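Local coordinates for protein putative agmatinase (PDB 3LHL) that probably hydrolyses agmatine to putrescine and urea as a manganese-dependent enzyme of the arginase family, at residues W145-I158 with H174-I188. Residues are numbered along the deposited sequence; the frame is centred on the assembly and turned at random.
Sequences WDIVGDNKIFQFGI and HTYMEIGGIDTFENI
Strands 153-156 and 176-179 run parallel, their axes 4.5 Å apart, and backbone hydrogen bonds from Tyr176 N to Ile153 O (2.8 Å), Gln155 N to Tyr176 O and Glu178 N to Gln155 O set the register. The chain turns a corner at Gly157, and pairing resumes where Gly180 N donates to Ile158 O (2.6 Å). Before the strands, a water bridges Gly149 O, Ile153 N and His174 O.

There His174 ND1 donates to Asp150 OD1 (2.6 Å), which lies in the imidazole plane. Trp145 NE1 donates to the same oxygen from the opposite face of the carboxylate. The indole leaves CB on the side opposite the backbone N (chi1 177°), which also brings its six-membered edge to the face of His174, planes at 67°. Two N-H groups on one oxygen probably keep Asp150 charged.

Phe154, Phe156, Tyr176 and Phe185 form an aromatic cluster on one side of the sheet. Phe154 CD1 packs on Tyr176 CB (3.4 Å). Phe185 points its ring edge at the face of Phe156, with planes at 90°, while Ile188 CG1 meets the rim at Phe156 CZ (3.5 Å). Glu178 OE1 lies at the same ring's edge and accepts both N and OG1 of Thr184 from one face of its carboxylate; Tyr176 OH donates to Thr184 OG1 (2.8 Å). On the other side, Ile158 CG1 packs against CG of the selenomethionine Met177 (3.6 Å).

These are the neighbouring strands of a beta-alpha-beta unit at one edge of the parallel arginase-fold sheet, with 176-179 outermost. Connecting helix 163-170 covers the Ile158 and Met177 side through Phe166. Strand 115-120 pairs with the other edge of 153-158, and Ile158 touches Asp121, a manganese ligand just after strand 115-120.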
# COMPACT_ATOMS: atom_id res chain seq x y z
N TRP A 145 -4.60 14.11 0.96
CA TRP A 145 -4.28 15.29 1.74
C TRP A 145 -5.49 16.22 1.80
O TRP A 145 -5.72 16.90 2.81
CB TRP A 145 -3.10 16.04 1.13
CG TRP A 145 -2.78 17.31 1.87
CD1 TRP A 145 -2.10 17.43 3.04
CD2 TRP A 145 -3.20 18.63 1.51
NE1 TRP A 145 -2.06 18.75 3.44
CE2 TRP A 145 -2.73 19.51 2.51
CE3 TRP A 145 -3.93 19.16 0.43
CZ2 TRP A 145 -2.97 20.89 2.47
CZ3 TRP A 145 -4.16 20.53 0.39
CH2 TRP A 145 -3.68 21.38 1.41
N ASP A 146 -6.28 16.25 0.72
CA ASP A 146 -7.47 17.08 0.70
C ASP A 146 -8.45 16.61 1.78
O ASP A 146 -9.32 17.37 2.20
CB ASP A 146 -8.18 17.02 -0.66
CG ASP A 146 -7.48 17.83 -1.73
OD1 ASP A 146 -6.81 18.83 -1.38
OD2 ASP A 146 -7.60 17.48 -2.92
N ILE A 147 -8.29 15.37 2.21
CA ILE A 147 -9.18 14.82 3.23
C ILE A 147 -8.67 15.00 4.66
O ILE A 147 -9.43 15.36 5.55
CB ILE A 147 -9.44 13.32 2.99
CG1 ILE A 147 -10.12 13.12 1.63
CG2 ILE A 147 -10.32 12.76 4.10
CD1 ILE A 147 -10.32 11.66 1.26
N VAL A 148 -7.38 14.76 4.89
CA VAL A 148 -6.81 14.86 6.23
C VAL A 148 -6.05 16.13 6.55
O VAL A 148 -5.92 16.50 7.72
CB VAL A 148 -5.87 13.66 6.52
CG1 VAL A 148 -6.64 12.35 6.39
CG2 VAL A 148 -4.67 13.69 5.57
N GLY A 149 -5.52 16.80 5.54
CA GLY A 149 -4.78 18.03 5.79
C GLY A 149 -3.37 17.77 6.29
O GLY A 149 -2.89 16.63 6.26
N ASP A 150 -2.71 18.82 6.77
CA ASP A 150 -1.34 18.73 7.25
C ASP A 150 -1.11 17.90 8.51
O ASP A 150 -2.03 17.64 9.28
CB ASP A 150 -0.77 20.13 7.49
CG ASP A 150 -0.92 21.05 6.29
OD1 ASP A 150 -0.89 20.57 5.14
OD2 ASP A 150 -1.06 22.27 6.50
N ASN A 151 0.14 17.50 8.69
CA ASN A 151 0.57 16.73 9.86
C ASN A 151 -0.12 15.39 10.04
O ASN A 151 -0.29 14.92 11.16
CB ASN A 151 0.37 17.59 11.11
CG ASN A 151 1.10 18.92 11.02
OD1 ASN A 151 0.54 19.97 11.33
ND2 ASN A 151 2.36 18.88 10.59
N LYS A 152 -0.51 14.76 8.94
CA LYS A 152 -1.17 13.46 9.01
C LYS A 152 -0.51 12.46 8.07
O LYS A 152 -0.57 11.25 8.28
CB LYS A 152 -2.65 13.59 8.64
CG LYS A 152 -3.39 14.72 9.33
CD LYS A 152 -3.41 14.56 10.84
CE LYS A 152 -4.15 13.31 11.26
NZ LYS A 152 -4.36 13.28 12.73
N ILE A 153 0.12 12.98 7.01
CA ILE A 153 0.75 12.13 6.01
C ILE A 153 2.26 12.09 6.14
O ILE A 153 2.92 13.12 6.26
CB ILE A 153 0.36 12.62 4.60
CG1 ILE A 153 -1.16 12.70 4.50
CG2 ILE A 153 0.94 11.69 3.54
CD1 ILE A 153 -1.68 13.32 3.22
N PHE A 154 2.80 10.87 6.12
CA PHE A 154 4.24 10.63 6.24
C PHE A 154 4.69 9.78 5.07
O PHE A 154 4.23 8.65 4.89
CB PHE A 154 4.53 9.91 7.56
CG PHE A 154 4.13 10.71 8.76
CD1 PHE A 154 5.07 11.46 9.46
CD2 PHE A 154 2.80 10.77 9.16
CE1 PHE A 154 4.69 12.26 10.54
CE2 PHE A 154 2.40 11.57 10.23
CZ PHE A 154 3.36 12.31 10.92
N GLN A 155 5.59 10.33 4.26
CA GLN A 155 6.07 9.64 3.07
C GLN A 155 7.52 9.21 3.23
O GLN A 155 8.33 9.93 3.81
CB GLN A 155 5.90 10.57 1.87
CG GLN A 155 4.57 11.33 1.92
CD GLN A 155 4.29 12.11 0.66
OE1 GLN A 155 4.05 11.54 -0.41
NE2 GLN A 155 4.32 13.43 0.77
N PHE A 156 7.83 8.03 2.70
CA PHE A 156 9.18 7.47 2.80
C PHE A 156 9.70 6.88 1.50
O PHE A 156 8.96 6.25 0.75
CB PHE A 156 9.19 6.37 3.86
CG PHE A 156 8.82 6.85 5.22
CD1 PHE A 156 9.80 7.27 6.12
CD2 PHE A 156 7.48 6.89 5.61
CE1 PHE A 156 9.45 7.72 7.39
CE2 PHE A 156 7.13 7.35 6.88
CZ PHE A 156 8.11 7.76 7.77
N GLY A 157 10.99 7.09 1.25
CA GLY A 157 11.63 6.55 0.06
C GLY A 157 11.44 7.34 -1.22
O GLY A 157 11.91 6.92 -2.28
N ILE A 158 10.77 8.48 -1.13
CA ILE A 158 10.49 9.32 -2.29
C ILE A 158 11.76 9.76 -3.01
O ILE A 158 12.71 10.23 -2.39
CB ILE A 158 9.70 10.58 -1.88
CG1 ILE A 158 8.64 10.24 -0.82
CG2 ILE A 158 9.05 11.20 -3.12
CD1 ILE A 158 7.59 9.23 -1.26
N HIS A 174 3.13 20.39 3.98
CA HIS A 174 1.79 19.82 3.99
C HIS A 174 1.83 18.32 4.33
O HIS A 174 0.81 17.73 4.68
CB HIS A 174 1.11 20.06 2.65
CG HIS A 174 0.75 21.50 2.41
ND1 HIS A 174 -0.11 22.20 3.23
CD2 HIS A 174 1.16 22.37 1.46
CE1 HIS A 174 -0.22 23.44 2.79
NE2 HIS A 174 0.54 23.57 1.72
N THR A 175 3.01 17.72 4.23
CA THR A 175 3.19 16.31 4.56
C THR A 175 4.61 16.14 5.05
O THR A 175 5.46 17.00 4.84
CB THR A 175 3.05 15.37 3.33
OG1 THR A 175 4.23 15.45 2.53
CG2 THR A 175 1.84 15.77 2.47
N TYR A 176 4.87 15.03 5.74
CA TYR A 176 6.22 14.74 6.19
C TYR A 176 6.78 13.85 5.09
O TYR A 176 6.12 12.91 4.66
CB TYR A 176 6.23 13.97 7.50
CG TYR A 176 7.60 13.39 7.78
CD1 TYR A 176 8.61 14.17 8.33
CD2 TYR A 176 7.90 12.08 7.41
CE1 TYR A 176 9.89 13.67 8.51
CE2 TYR A 176 9.19 11.56 7.59
CZ TYR A 176 10.18 12.37 8.14
OH TYR A 176 11.44 11.87 8.32
N MSE A 177 7.99 14.15 4.64
CA MSE A 177 8.58 13.35 3.57
C MSE A 177 10.06 13.07 3.74
O MSE A 177 10.85 13.99 3.91
CB MSE A 177 8.35 14.04 2.23
CG MSE A 177 8.96 13.31 1.05
SE MSE A 177 8.74 14.27 -0.62
CE MSE A 177 6.85 13.95 -0.91
N GLU A 178 10.43 11.80 3.70
CA GLU A 178 11.85 11.46 3.78
C GLU A 178 12.24 11.16 2.34
O GLU A 178 11.73 10.22 1.73
CB GLU A 178 12.11 10.24 4.65
CG GLU A 178 13.60 10.12 5.00
CD GLU A 178 14.03 8.73 5.41
OE1 GLU A 178 13.31 8.08 6.19
OE2 GLU A 178 15.11 8.28 4.94
N ILE A 179 13.13 11.97 1.80
CA ILE A 179 13.56 11.80 0.42
C ILE A 179 14.75 10.86 0.28
O ILE A 179 15.69 10.90 1.07
CB ILE A 179 13.90 13.17 -0.21
CG1 ILE A 179 12.65 14.05 -0.19
CG2 ILE A 179 14.44 12.99 -1.63
CD1 ILE A 179 12.91 15.50 -0.54
N GLY A 180 14.68 10.00 -0.73
CA GLY A 180 15.76 9.07 -1.01
C GLY A 180 16.07 7.99 0.00
O GLY A 180 17.11 7.35 -0.09
N GLY A 181 15.18 7.76 0.96
CA GLY A 181 15.43 6.74 1.95
C GLY A 181 14.27 6.47 2.89
O GLY A 181 13.22 7.10 2.79
N ILE A 182 14.47 5.52 3.80
CA ILE A 182 13.45 5.14 4.78
C ILE A 182 14.05 5.06 6.18
O ILE A 182 13.44 4.50 7.10
CB ILE A 182 12.84 3.77 4.43
CG1 ILE A 182 13.94 2.71 4.42
CG2 ILE A 182 12.17 3.82 3.05
CD1 ILE A 182 13.46 1.32 4.13
N ASP A 183 15.24 5.62 6.35
CA ASP A 183 15.95 5.59 7.63
C ASP A 183 15.23 6.21 8.83
O ASP A 183 15.45 5.80 9.96
CB ASP A 183 17.32 6.24 7.47
CG ASP A 183 18.18 5.53 6.43
OD1 ASP A 183 18.40 4.31 6.57
OD2 ASP A 183 18.63 6.20 5.47
N THR A 184 14.37 7.20 8.58
CA THR A 184 13.65 7.86 9.66
C THR A 184 12.37 7.13 10.08
O THR A 184 11.70 7.56 11.02
CB THR A 184 13.27 9.30 9.27
OG1 THR A 184 12.33 9.27 8.19
CG2 THR A 184 14.50 10.09 8.86
N PHE A 185 12.04 6.04 9.40
CA PHE A 185 10.81 5.31 9.71
C PHE A 185 10.62 4.92 11.18
O PHE A 185 9.53 5.11 11.73
CB PHE A 185 10.69 4.05 8.85
CG PHE A 185 9.31 3.43 8.88
CD1 PHE A 185 8.19 4.16 8.49
CD2 PHE A 185 9.13 2.12 9.33
CE1 PHE A 185 6.90 3.60 8.54
CE2 PHE A 185 7.85 1.55 9.39
CZ PHE A 185 6.73 2.30 9.00
N GLU A 186 11.66 4.38 11.81
CA GLU A 186 11.55 3.99 13.21
C GLU A 186 11.20 5.18 14.09
O GLU A 186 10.37 5.06 15.00
CB GLU A 186 12.84 3.33 13.69
CG GLU A 186 12.79 2.83 15.14
CD GLU A 186 13.96 1.94 15.50
OE1 GLU A 186 15.01 2.02 14.81
OE2 GLU A 186 13.86 1.15 16.46
N ASN A 187 11.81 6.32 13.82
CA ASN A 187 11.53 7.52 14.60
C ASN A 187 10.08 7.96 14.42
O ASN A 187 9.41 8.29 15.40
CB ASN A 187 12.46 8.67 14.19
CG ASN A 187 13.81 8.60 14.88
OD1 ASN A 187 13.95 7.98 15.93
ND2 ASN A 187 14.81 9.26 14.31
N ILE A 188 9.60 7.96 13.18
CA ILE A 188 8.23 8.36 12.89
C ILE A 188 7.22 7.43 13.55
O ILE A 188 6.23 7.88 14.12
CB ILE A 188 7.96 8.39 11.36
CG1 ILE A 188 8.76 9.54 10.73
CG2 ILE A 188 6.46 8.57 11.07
CD1 ILE A 188 8.47 10.90 11.35
O HOH W 1 -0.25 15.58 6.07